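Local coordinates for microcin B17-processing protein McbC (Escherichia coli str. K-12 substr. MG1655, PDB 6GRH) that helps turn the inactive microcin B17 precursor peptide into the active antibiotic, probably as the FMN-dependent oxidoreductase of the processing complex, at residues G123-P128 with K197-Y202; S169-L174 with Y242-M247; Y191-F195 with Q251-L257. One frame throughout, in Å; residues are numbered along the deposited sequence.

Contact 1 of 3, residues G123-P128 with K197-Y202. With FMN (flavin mononucleotide), chain O; EDO (1,2-ethanediol), chain P.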
loop_
_atom_site.group_PDB
_atom_site.type_symbol
_atom_site.label_atom_id
_atom_site.label_comp_id
_atom_site.label_asym_id
_atom_site.label_seq_id
_atom_site.Cartn_x
_atom_site.Cartn_y
_atom_site.Cartn_z
ATOM N N GLY D 123 -13.510 -1.863 -21.945
ATOM C CA GLY D 123 -12.312 -1.091 -22.262
ATOM C C GLY D 123 -11.351 -1.885 -23.130
ATOM O O GLY D 123 -10.982 -3.006 -22.788
ATOM N N GLY D 124 -10.998 -1.309 -24.274
ATOM C CA GLY D 124 -10.105 -1.938 -25.245
ATOM C C GLY D 124 -10.599 -3.228 -25.860
ATOM O O GLY D 124 -9.812 -3.954 -26.456
ATOM N N ALA D 125 -11.902 -3.496 -25.734
ATOM C CA ALA D 125 -12.497 -4.771 -26.126
ATOM C C ALA D 125 -11.762 -5.991 -25.536
ATOM O O ALA D 125 -11.676 -7.045 -26.169
ATOM C CB ALA D 125 -12.561 -4.857 -27.637
ATOM N N LEU D 126 -11.247 -5.841 -24.323
ATOM C CA LEU D 126 -10.441 -6.899 -23.703
ATOM C C LEU D 126 -11.263 -7.937 -22.928
ATOM O O LEU D 126 -10.826 -9.089 -22.787
ATOM C CB LEU D 126 -9.375 -6.279 -22.803
ATOM C CG LEU D 126 -8.395 -5.386 -23.571
ATOM C CD1 LEU D 126 -7.502 -4.664 -22.582
ATOM C CD2 LEU D 126 -7.574 -6.190 -24.573
ATOM N N TYR D 127 -12.431 -7.545 -22.437
ATOM C CA TYR D 127 -13.341 -8.480 -21.726
ATOM C C TYR D 127 -12.641 -9.374 -20.690
ATOM O O TYR D 127 -12.624 -10.617 -20.820
ATOM C CB TYR D 127 -14.129 -9.301 -22.752
ATOM C CG TYR D 127 -15.049 -8.417 -23.532
ATOM C CD1 TYR D 127 -16.274 -8.034 -22.991
ATOM C CD2 TYR D 127 -14.662 -7.875 -24.762
ATOM C CE1 TYR D 127 -17.120 -7.169 -23.670
ATOM C CE2 TYR D 127 -15.511 -7.026 -25.471
ATOM C CZ TYR D 127 -16.740 -6.668 -24.915
ATOM O OH TYR D 127 -17.579 -5.800 -25.564
ATOM N N PRO D 128 -12.105 -8.758 -19.625
ATOM C CA PRO D 128 -11.328 -9.533 -18.645
ATOM C C PRO D 128 -12.123 -10.316 -17.609
ATOM O O PRO D 128 -11.513 -10.941 -16.745
ATOM C CB PRO D 128 -10.509 -8.436 -17.913
ATOM C CG PRO D 128 -11.418 -7.251 -17.957
ATOM C CD PRO D 128 -12.013 -7.306 -19.345
ATOM N N LYS D 197 -5.192 -10.027 -17.351
ATOM C CA LYS D 197 -5.967 -9.540 -18.485
ATOM C C LYS D 197 -6.550 -8.151 -18.201
ATOM O O LYS D 197 -6.644 -7.336 -19.115
ATOM C CB LYS D 197 -7.077 -10.501 -18.855
ATOM C CG LYS D 197 -7.698 -10.165 -20.201
ATOM C CD LYS D 197 -7.853 -11.402 -21.039
ATOM C CE LYS D 197 -8.659 -11.121 -22.288
ATOM N NZ LYS D 197 -10.050 -11.664 -22.223
ATOM N N ALA D 198 -6.926 -7.880 -16.949
ATOM C CA ALA D 198 -7.405 -6.529 -16.574
ATOM C C ALA D 198 -6.302 -5.465 -16.536
ATOM O O ALA D 198 -6.588 -4.282 -16.715
ATOM C CB ALA D 198 -8.131 -6.567 -15.237
ATOM N N LEU D 199 -5.058 -5.866 -16.287
ATOM C CA LEU D 199 -3.981 -4.922 -16.022
ATOM C C LEU D 199 -3.004 -4.695 -17.180
ATOM O O LEU D 199 -2.347 -3.647 -17.239
ATOM C CB LEU D 199 -3.210 -5.362 -14.771
ATOM C CG LEU D 199 -4.070 -5.387 -13.490
ATOM C CD1 LEU D 199 -3.307 -6.050 -12.358
ATOM C CD2 LEU D 199 -4.478 -4.001 -13.065
ATOM N N PHE D 200 -2.884 -5.670 -18.084
ATOM C CA PHE D 200 -1.746 -5.667 -18.998
ATOM C C PHE D 200 -1.682 -4.471 -19.945
ATOM O O PHE D 200 -0.593 -4.034 -20.253
ATOM C CB PHE D 200 -1.582 -6.992 -19.752
ATOM C CG PHE D 200 -2.483 -7.165 -20.927
ATOM C CD1 PHE D 200 -3.852 -7.223 -20.775
ATOM C CD2 PHE D 200 -1.949 -7.323 -22.188
ATOM C CE1 PHE D 200 -4.667 -7.434 -21.847
ATOM C CE2 PHE D 200 -2.769 -7.521 -23.278
ATOM C CZ PHE D 200 -4.127 -7.555 -23.112
ATOM N N LYS D 201 -2.828 -3.950 -20.378
ATOM C CA LYS D 201 -2.853 -2.802 -21.283
ATOM C C LYS D 201 -2.862 -1.434 -20.584
ATOM O O LYS D 201 -2.079 -0.512 -20.945
ATOM C CB LYS D 201 -4.077 -2.887 -22.217
ATOM C CG LYS D 201 -4.125 -1.746 -23.250
ATOM C CD LYS D 201 -5.254 -1.863 -24.258
ATOM C CE LYS D 201 -5.239 -0.693 -25.241
ATOM N NZ LYS D 201 -6.482 -0.652 -26.028
ATOM N N TYR D 202 -3.808 -1.272 -19.665
ATOM C CA TYR D 202 -4.094 0.009 -19.022
ATOM C C TYR D 202 -3.497 0.200 -17.629
ATOM O O TYR D 202 -3.695 1.276 -17.024
ATOM C CB TYR D 202 -5.605 0.196 -18.911
ATOM C CG TYR D 202 -6.280 0.228 -20.252
ATOM C CD1 TYR D 202 -6.004 1.253 -21.152
ATOM C CD2 TYR D 202 -7.163 -0.766 -20.635
ATOM C CE1 TYR D 202 -6.612 1.296 -22.404
ATOM C CE2 TYR D 202 -7.780 -0.729 -21.891
ATOM C CZ TYR D 202 -7.501 0.297 -22.756
ATOM O OH TYR D 202 -8.089 0.346 -24.006
HETATM N N1 FMN O . -13.419 3.758 -26.140
HETATM C C2 FMN O . -12.539 4.732 -26.488
HETATM O O2 FMN O . -12.454 5.023 -27.694
HETATM N N3 FMN O . -11.770 5.378 -25.577
HETATM C C4 FMN O . -11.838 5.101 -24.254
HETATM O O4 FMN O . -11.131 5.711 -23.422
HETATM C C4A FMN O . -12.765 4.038 -23.794
HETATM N N5 FMN O . -12.884 3.689 -22.491
HETATM C C5A FMN O . -13.755 2.720 -22.106
HETATM C C6 FMN O . -13.859 2.399 -20.755
HETATM C C7 FMN O . -14.735 1.412 -20.314
HETATM C C7M FMN O . -14.821 1.083 -18.843
HETATM C C8 FMN O . -15.590 0.695 -21.296
HETATM C C8M FMN O . -16.543 -0.369 -20.831
HETATM C C9 FMN O . -15.503 1.009 -22.653
HETATM C C9A FMN O . -14.612 2.003 -23.109
HETATM N N10 FMN O . -14.494 2.355 -24.484
HETATM C C10 FMN O . -13.574 3.369 -24.847
HETATM C "C1'" FMN O . -15.296 1.712 -25.533
HETATM C "C2'" FMN O . -14.658 0.401 -25.936
HETATM O "O2'" FMN O . -13.441 0.668 -26.660
HETATM C "C3'" FMN O . -15.659 -0.433 -26.745
HETATM O "O3'" FMN O . -16.750 -0.829 -25.903
HETATM C "C4'" FMN O . -15.035 -1.678 -27.367
HETATM O "O4'" FMN O . -14.024 -1.286 -28.297
HETATM C "C5'" FMN O . -16.034 -2.553 -28.121
HETATM O "O5'" FMN O . -16.662 -1.776 -29.138
HETATM P P FMN O . -18.253 -1.594 -29.179
HETATM O O1P FMN O . -18.648 -0.915 -27.888
HETATM O O2P FMN O . -18.462 -0.704 -30.388
HETATM O O3P FMN O . -18.720 -3.007 -29.343
HETATM C C1 EDO P . -9.814 1.951 -27.030
HETATM O O1 EDO P . -9.279 0.639 -27.177
HETATM C C2 EDO P . -10.181 2.135 -25.577
HETATM O O2 EDO P . -11.234 1.239 -25.204
HETATM O O HOH W 1 -7.328 -3.103 -27.193
#

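Contact 2 of 3, residues S169-L174 with Y242-M247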
loop_
_atom_site.group_PDB
_atom_site.type_symbol
_atom_site.label_atom_id
_atom_site.label_comp_id
_atom_site.label_asym_id
_atom_site.label_seq_id
_atom_site.Cartn_x
_atom_site.Cartn_y
_atom_site.Cartn_z
ATOM N N SER D 169 -21.623 -28.579 -1.438
ATOM C CA SER D 169 -20.348 -27.851 -1.242
ATOM C C SER D 169 -20.356 -26.488 -1.915
ATOM O O SER D 169 -19.877 -25.508 -1.347
ATOM C CB SER D 169 -19.159 -28.630 -1.806
ATOM O OG SER D 169 -19.041 -29.891 -1.189
ATOM N N LEU D 170 -20.867 -26.437 -3.143
ATOM C CA LEU D 170 -20.960 -25.187 -3.870
ATOM C C LEU D 170 -21.861 -24.215 -3.182
ATOM O O LEU D 170 -21.531 -23.050 -3.094
ATOM C CB LEU D 170 -21.514 -25.361 -5.287
ATOM C CG LEU D 170 -20.547 -25.630 -6.410
ATOM C CD1 LEU D 170 -21.345 -25.930 -7.671
ATOM C CD2 LEU D 170 -19.599 -24.451 -6.607
ATOM N N TYR D 171 -23.039 -24.696 -2.782
ATOM C CA TYR D 171 -24.011 -23.882 -2.060
ATOM C C TYR D 171 -23.410 -23.313 -0.766
ATOM O O TYR D 171 -23.534 -22.121 -0.492
ATOM C CB TYR D 171 -25.271 -24.687 -1.730
ATOM C CG TYR D 171 -26.253 -23.917 -0.893
ATOM C CD1 TYR D 171 -26.292 -24.071 0.491
ATOM C CD2 TYR D 171 -27.111 -22.990 -1.474
ATOM C CE1 TYR D 171 -27.185 -23.346 1.268
ATOM C CE2 TYR D 171 -28.017 -22.275 -0.698
ATOM C CZ TYR D 171 -28.047 -22.460 0.665
ATOM O OH TYR D 171 -28.917 -21.718 1.426
ATOM N N ARG D 172 -22.757 -24.170 0.007
ATOM C CA ARG D 172 -22.128 -23.745 1.256
ATOM C C ARG D 172 -21.132 -22.606 0.991
ATOM O O ARG D 172 -21.201 -21.554 1.635
ATOM C CB ARG D 172 -21.455 -24.937 1.949
ATOM C CG ARG D 172 -20.771 -24.596 3.255
ATOM C CD ARG D 172 -20.173 -25.820 3.927
ATOM N NE ARG D 172 -19.022 -25.413 4.739
ATOM C CZ ARG D 172 -19.077 -24.949 5.994
ATOM N NH1 ARG D 172 -20.240 -24.848 6.658
ATOM N NH2 ARG D 172 -17.938 -24.596 6.597
ATOM N N SER D 173 -20.251 -22.798 0.011
ATOM C CA SER D 173 -19.230 -21.775 -0.301
ATOM C C SER D 173 -19.815 -20.437 -0.784
ATOM O O SER D 173 -19.359 -19.350 -0.384
ATOM C CB SER D 173 -18.187 -22.324 -1.286
ATOM O OG SER D 173 -18.648 -22.305 -2.637
ATOM N N LEU D 174 -20.841 -20.497 -1.621
ATOM C CA LEU D 174 -21.403 -19.254 -2.206
ATOM C C LEU D 174 -22.308 -18.447 -1.272
ATOM O O LEU D 174 -22.429 -17.256 -1.422
ATOM C CB LEU D 174 -22.187 -19.596 -3.469
ATOM C CG LEU D 174 -21.390 -20.126 -4.660
ATOM C CD1 LEU D 174 -22.337 -20.538 -5.765
ATOM C CD2 LEU D 174 -20.483 -19.052 -5.179
ATOM N N TYR D 242 -12.712 -19.483 -0.512
ATOM C CA TYR D 242 -13.411 -20.755 -0.412
ATOM C C TYR D 242 -14.241 -21.026 -1.688
ATOM O O TYR D 242 -14.225 -22.138 -2.211
ATOM C CB TYR D 242 -14.303 -20.701 0.818
ATOM C CG TYR D 242 -15.096 -21.924 1.187
ATOM C CD1 TYR D 242 -14.676 -23.208 0.873
ATOM C CD2 TYR D 242 -16.258 -21.784 1.950
ATOM C CE1 TYR D 242 -15.414 -24.323 1.278
ATOM C CE2 TYR D 242 -17.015 -22.872 2.325
ATOM C CZ TYR D 242 -16.590 -24.133 1.992
ATOM O OH TYR D 242 -17.352 -25.198 2.423
ATOM N N VAL D 243 -14.917 -20.004 -2.185
ATOM C CA VAL D 243 -15.580 -20.077 -3.500
ATOM C C VAL D 243 -14.554 -20.430 -4.600
ATOM O O VAL D 243 -14.754 -21.398 -5.361
ATOM C CB VAL D 243 -16.308 -18.764 -3.824
ATOM C CG1 VAL D 243 -16.800 -18.730 -5.273
ATOM C CG2 VAL D 243 -17.476 -18.593 -2.850
ATOM N N ALA D 244 -13.432 -19.710 -4.629
ATOM C CA ALA D 244 -12.383 -19.991 -5.614
ATOM C C ALA D 244 -11.894 -21.453 -5.559
ATOM O O ALA D 244 -11.822 -22.121 -6.584
ATOM C CB ALA D 244 -11.220 -19.021 -5.483
ATOM N N LYS D 245 -11.590 -21.937 -4.354
ATOM C CA LYS D 245 -11.071 -23.286 -4.137
ATOM C C LYS D 245 -12.092 -24.339 -4.607
ATOM O O LYS D 245 -11.736 -25.313 -5.307
ATOM C CB LYS D 245 -10.770 -23.475 -2.653
ATOM C CG LYS D 245 -10.310 -24.863 -2.195
ATOM C CD LYS D 245 -8.824 -25.067 -2.467
ATOM C CE LYS D 245 -8.377 -26.469 -2.029
ATOM N NZ LYS D 245 -7.061 -26.421 -1.315
ATOM N N THR D 246 -13.360 -24.100 -4.255
ATOM C CA THR D 246 -14.462 -25.030 -4.551
ATOM C C THR D 246 -14.695 -25.158 -6.058
ATOM O O THR D 246 -14.945 -26.239 -6.569
ATOM C CB THR D 246 -15.751 -24.604 -3.797
ATOM O OG1 THR D 246 -15.471 -24.605 -2.399
ATOM C CG2 THR D 246 -16.896 -25.576 -4.027
ATOM N N MET D 247 -14.540 -24.049 -6.756
ATOM C CA MET D 247 -14.580 -23.993 -8.224
ATOM C C MET D 247 -13.266 -24.404 -8.933
ATOM O O MET D 247 -13.200 -24.386 -10.169
ATOM C CB MET D 247 -14.986 -22.585 -8.654
ATOM C CG MET D 247 -16.411 -22.227 -8.238
ATOM S SD MET D 247 -16.800 -20.488 -8.560
ATOM C CE MET D 247 -16.867 -20.497 -10.325
#

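Contact 3 of 3, residues Y191-F195 with Q251-L257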
loop_
_atom_site.group_PDB
_atom_site.type_symbol
_atom_site.label_atom_id
_atom_site.label_comp_id
_atom_site.label_asym_id
_atom_site.label_seq_id
_atom_site.Cartn_x
_atom_site.Cartn_y
_atom_site.Cartn_z
ATOM N N TYR D 191 -18.955 -14.093 -11.213
ATOM C CA TYR D 191 -18.216 -13.233 -12.121
ATOM C C TYR D 191 -16.809 -13.082 -11.575
ATOM O O TYR D 191 -16.650 -12.657 -10.429
ATOM C CB TYR D 191 -18.887 -11.856 -12.244
ATOM C CG TYR D 191 -20.291 -11.908 -12.728
ATOM C CD1 TYR D 191 -20.588 -11.710 -14.080
ATOM C CD2 TYR D 191 -21.358 -12.181 -11.840
ATOM C CE1 TYR D 191 -21.905 -11.788 -14.538
ATOM C CE2 TYR D 191 -22.683 -12.234 -12.281
ATOM C CZ TYR D 191 -22.949 -12.037 -13.632
ATOM O OH TYR D 191 -24.231 -12.062 -14.095
ATOM N N CYS D 192 -15.806 -13.413 -12.389
ATOM C CA CYS D 192 -14.421 -13.478 -11.945
ATOM C C CYS D 192 -13.504 -12.614 -12.800
ATOM O O CYS D 192 -13.610 -12.609 -14.016
ATOM C CB CYS D 192 -13.917 -14.909 -12.009
ATOM S SG CYS D 192 -14.859 -16.020 -10.939
ATOM N N ILE D 193 -12.584 -11.928 -12.140
ATOM C CA ILE D 193 -11.577 -11.116 -12.788
ATOM C C ILE D 193 -10.303 -11.938 -13.020
ATOM O O ILE D 193 -9.799 -12.576 -12.096
ATOM C CB ILE D 193 -11.225 -9.858 -11.968
ATOM C CG1 ILE D 193 -10.267 -8.952 -12.766
ATOM C CG2 ILE D 193 -10.641 -10.171 -10.593
ATOM C CD1 ILE D 193 -10.012 -7.639 -12.075
ATOM N N ILE D 194 -9.784 -11.898 -14.241
ATOM C CA ILE D 194 -8.444 -12.405 -14.521
ATOM C C ILE D 194 -7.496 -11.220 -14.368
ATOM O O ILE D 194 -7.493 -10.328 -15.215
ATOM C CB ILE D 194 -8.350 -13.005 -15.937
ATOM C CG1 ILE D 194 -9.350 -14.147 -16.066
ATOM C CG2 ILE D 194 -6.912 -13.480 -16.213
ATOM C CD1 ILE D 194 -9.360 -14.760 -17.438
ATOM N N PHE D 195 -6.683 -11.214 -13.327
ATOM C CA PHE D 195 -5.924 -9.991 -12.973
ATOM C C PHE D 195 -5.071 -9.483 -14.111
ATOM O O PHE D 195 -5.123 -8.303 -14.460
ATOM C CB PHE D 195 -5.053 -10.183 -11.745
ATOM C CG PHE D 195 -5.838 -10.367 -10.472
ATOM C CD1 PHE D 195 -6.496 -9.302 -9.890
ATOM C CD2 PHE D 195 -5.924 -11.617 -9.871
ATOM C CE1 PHE D 195 -7.208 -9.465 -8.705
ATOM C CE2 PHE D 195 -6.638 -11.788 -8.683
ATOM C CZ PHE D 195 -7.283 -10.702 -8.108
ATOM N N GLN D 251 -6.237 -18.774 -7.510
ATOM C CA GLN D 251 -6.321 -17.420 -6.952
ATOM C C GLN D 251 -5.162 -16.510 -7.265
ATOM O O GLN D 251 -5.302 -15.311 -7.112
ATOM C CB GLN D 251 -6.515 -17.475 -5.439
ATOM C CG GLN D 251 -7.924 -17.891 -5.045
ATOM C CD GLN D 251 -8.006 -18.137 -3.562
ATOM O OE1 GLN D 251 -8.100 -17.184 -2.814
ATOM N NE2 GLN D 251 -7.874 -19.396 -3.130
ATOM N N ARG D 252 -4.024 -17.058 -7.706
ATOM C CA ARG D 252 -2.936 -16.225 -8.261
ATOM C C ARG D 252 -3.300 -15.551 -9.584
ATOM O O ARG D 252 -2.719 -14.513 -9.929
ATOM C CB ARG D 252 -1.660 -17.038 -8.449
ATOM C CG ARG D 252 -1.056 -17.547 -7.150
ATOM C CD ARG D 252 -0.001 -18.627 -7.383
ATOM N NE ARG D 252 -0.550 -19.810 -8.044
ATOM C CZ ARG D 252 0.137 -20.915 -8.326
ATOM N NH1 ARG D 252 1.419 -21.034 -8.004
ATOM N NH2 ARG D 252 -0.469 -21.933 -8.929
ATOM N N THR D 253 -4.256 -16.116 -10.313
ATOM C CA THR D 253 -4.635 -15.618 -11.629
ATOM C C THR D 253 -5.995 -14.968 -11.649
ATOM O O THR D 253 -6.181 -13.968 -12.358
ATOM C CB THR D 253 -4.610 -16.797 -12.618
ATOM O OG1 THR D 253 -3.262 -17.215 -12.778
ATOM C CG2 THR D 253 -5.159 -16.446 -13.982
ATOM N N VAL D 254 -6.952 -15.559 -10.914
ATOM C CA VAL D 254 -8.374 -15.242 -11.056
ATOM C C VAL D 254 -9.080 -15.220 -9.685
ATOM O O VAL D 254 -8.751 -16.010 -8.784
ATOM C CB VAL D 254 -9.056 -16.173 -12.099
ATOM C CG1 VAL D 254 -8.899 -17.647 -11.763
ATOM C CG2 VAL D 254 -10.526 -15.851 -12.295
ATOM N N ALA D 255 -9.972 -14.247 -9.494
ATOM C CA ALA D 255 -10.661 -14.050 -8.211
ATOM C C ALA D 255 -12.152 -13.784 -8.489
ATOM O O ALA D 255 -12.471 -13.077 -9.413
ATOM C CB ALA D 255 -10.026 -12.909 -7.401
ATOM N N PRO D 256 -13.062 -14.394 -7.693
ATOM C CA PRO D 256 -14.496 -14.087 -7.801
ATOM C C PRO D 256 -14.838 -12.685 -7.272
ATOM O O PRO D 256 -14.496 -12.356 -6.149
ATOM C CB PRO D 256 -15.142 -15.178 -6.935
ATOM C CG PRO D 256 -14.114 -15.496 -5.906
ATOM C CD PRO D 256 -12.791 -15.367 -6.606
ATOM N N LEU D 257 -15.457 -11.853 -8.095
ATOM C CA LEU D 257 -15.820 -10.492 -7.698
ATOM C C LEU D 257 -17.198 -10.390 -7.052
ATOM O O LEU D 257 -17.401 -9.583 -6.155
ATOM C CB LEU D 257 -15.748 -9.527 -8.900
ATOM C CG LEU D 257 -14.367 -9.243 -9.463
ATOM C CD1 LEU D 257 -14.441 -8.315 -10.650
ATOM C CD2 LEU D 257 -13.458 -8.668 -8.396
#

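Contact 1 of 3, residues G123-P128 with K197-Y202
In the flavin pocket, the loop 123-128 that borders FMN is held against segment 197-202, which starts on helix 195-199. Lys-197 holds the loop by hydrogen bonds, and Leu-126 packs on Phe-200, Lys-201 and Tyr-202. The ammonium of Lys-197 bonds two successive carbonyls. Lys-197 NZ lies 2.7 Å from Leu-126 O, in line with that C=O (C=O...N angle 173°). Lys-197 NZ also reaches Tyr-127 O at 3.1 Å, but from above the carbonyl plane. The Lys-197 side chain leaves with CG anti to the backbone N (chi1 -168°) and bends at chi2 and chi4, which brings NZ round to both oxygens. Its CG rests against the ring of Pro-128. Leu-126 points into the other segment. Leu-126 CD1 lies 3.9 Å from Lys-201 CB and also touches the ring of Tyr-202, while Leu-126 CD2 meets Phe-200 CZ at 4.0 Å. Lys-201 is fully extended, with its CG over one face of the Tyr-202 ring. Lys-201 NZ bonds Tyr-202 OH at 2.8 Å. A water accepts from the same NZ and donates to Gly-124 O. Tyr-202 OH sits 3.3 Å from Gly-124 CA. Gly-124 N donates to O2 of an ethanediol, 2.7 Å away; that molecule probably comes from the crystallisation liquor. On the flavin side, Gly-123 N is 3.4 Å from FMN C8. Phe-55 of the second subunit meets the Phe-200 ring, and that subunit also supplies bonds to FMN. Such a flavin site, built by two subunits, is characteristic of the nitroreductase fold.

Contact 2 of 3, residues S169-L174 with Y242-M247
Tyr-242 lays its ring across Ser-173, and Arg-172 meets the phenol oxygen at the ring's edge. Ser-173 CB stands over the centre of one face of the Tyr-242 ring, 3.8 Å from the ring centroid and almost on the ring normal. This is a CH-pi contact. Tyr-242 has CG anti to its backbone N, which carries the ring over to helix 167-175. The extended side chain of Arg-172 crosses Tyr-242 at about a right angle, with the guanidinium and ring planes 67° apart. Arg-172 NE donates to Tyr-242 OH at 2.9 Å. The bond is bent, 135° at the hydrogen, and the oxygen is tilted slightly from the guanidinium plane. NH1 of the same guanidinium forms a salt bridge with Glu-37.

Ser-173 OG turns back to its own helix and donates to Leu-170 O, which also accepts from Leu-174 N. Thr-246 OG1 does likewise with Tyr-242 O at 2.8 Å. Here the hydroxyl and the backbone Thr-246 N come from opposite faces of the carbonyl. The rest of the contact is mostly methyl groups, against carbon and against one carbonyl oxygen. Thr-246 CG2 meets Leu-170 CD2 at 3.9 Å. Val-243 splits its two methyls: Val-243 CG1 lies 3.7 Å from Leu-174 CD2, and Val-243 CG2 presses on Ser-173 O at 3.2 Å.

The two helix segments run nearly antiparallel, at 158°, with axes 8.9 Å apart. Leu-170, Leu-174 and Met-247 pack on strand 129-135. Leu-174 also reaches strands 187-194 and 254-263, so the helix pair lies against the central sheet.

Contact 3 of 3, residues Y191-F195 with Q251-L257
This is an antiparallel strand pair inside the central sheet of the nitroreductase fold, joining strand 187-194 to strand 254-263. Ile-193 and Ala-255 form the hydrogen-bonded pair: Ile-193 N to Ala-255 O is 3.0 Å, and Ala-255 N to Ile-193 O is 3.1 Å. Cys-192 with Pro-256 and Ile-194 with Val-254 are the non-hydrogen-bonded pairs beside it. Leu-257 N donates to Tyr-191 O at 2.7 Å. One more backbone bond follows the last bridge, Phe-195 N to Thr-253 O at 3.0 Å. Here Ile-194 is the N-cap position and Phe-195 opens helix 195-199.

On the Cys-192 face, Cys-192 CB meets Val-254 CG2 at 3.5 Å. Phe-132 of strand 129-135 also touches Cys-192. On the Ile-193 face, Leu-257 CD1 lies 3.8 Å from Ile-193 CB. Arg-252 forms salt bridges with Asp-250 and with Glu-294 of the McbB chain, and Thr-253 OG1 bonds Lys-21 N of the McbD chain. Phe-195 has CG anti to its carbonyl carbon (chi1 -68°), and its ring comes near Ala-255. One ring face takes Ile-193 CG2, and Phe-195 CZ lies 3.6 Å from Ala-255 CB.

Overall arrangement
All three contacts belong to the nitroreductase fold. Along the chain the segments come in the order 123-128, 169-174, 191-195, 197-202, 242-247, 251-257, so those of any two contacts alternate. Contact 3 is in the middle, its centre about 13 Å from contact 1 and 14 Å from contact 2. Contacts 1 and 2 are about 27 Å apart between centres and do not touch. Strand 187-194 leads straight into helix 195-199, joining contact 3 to contact 1, and Pro-128 O probably bonds Ile-194 N. Ala-244 of contact 2 packs on Gln-251 and Pro-256. The side chains of Leu-174 and Leu-257 lie about 11 and 9 Å from a bound FMN, so all three contacts are near flavin.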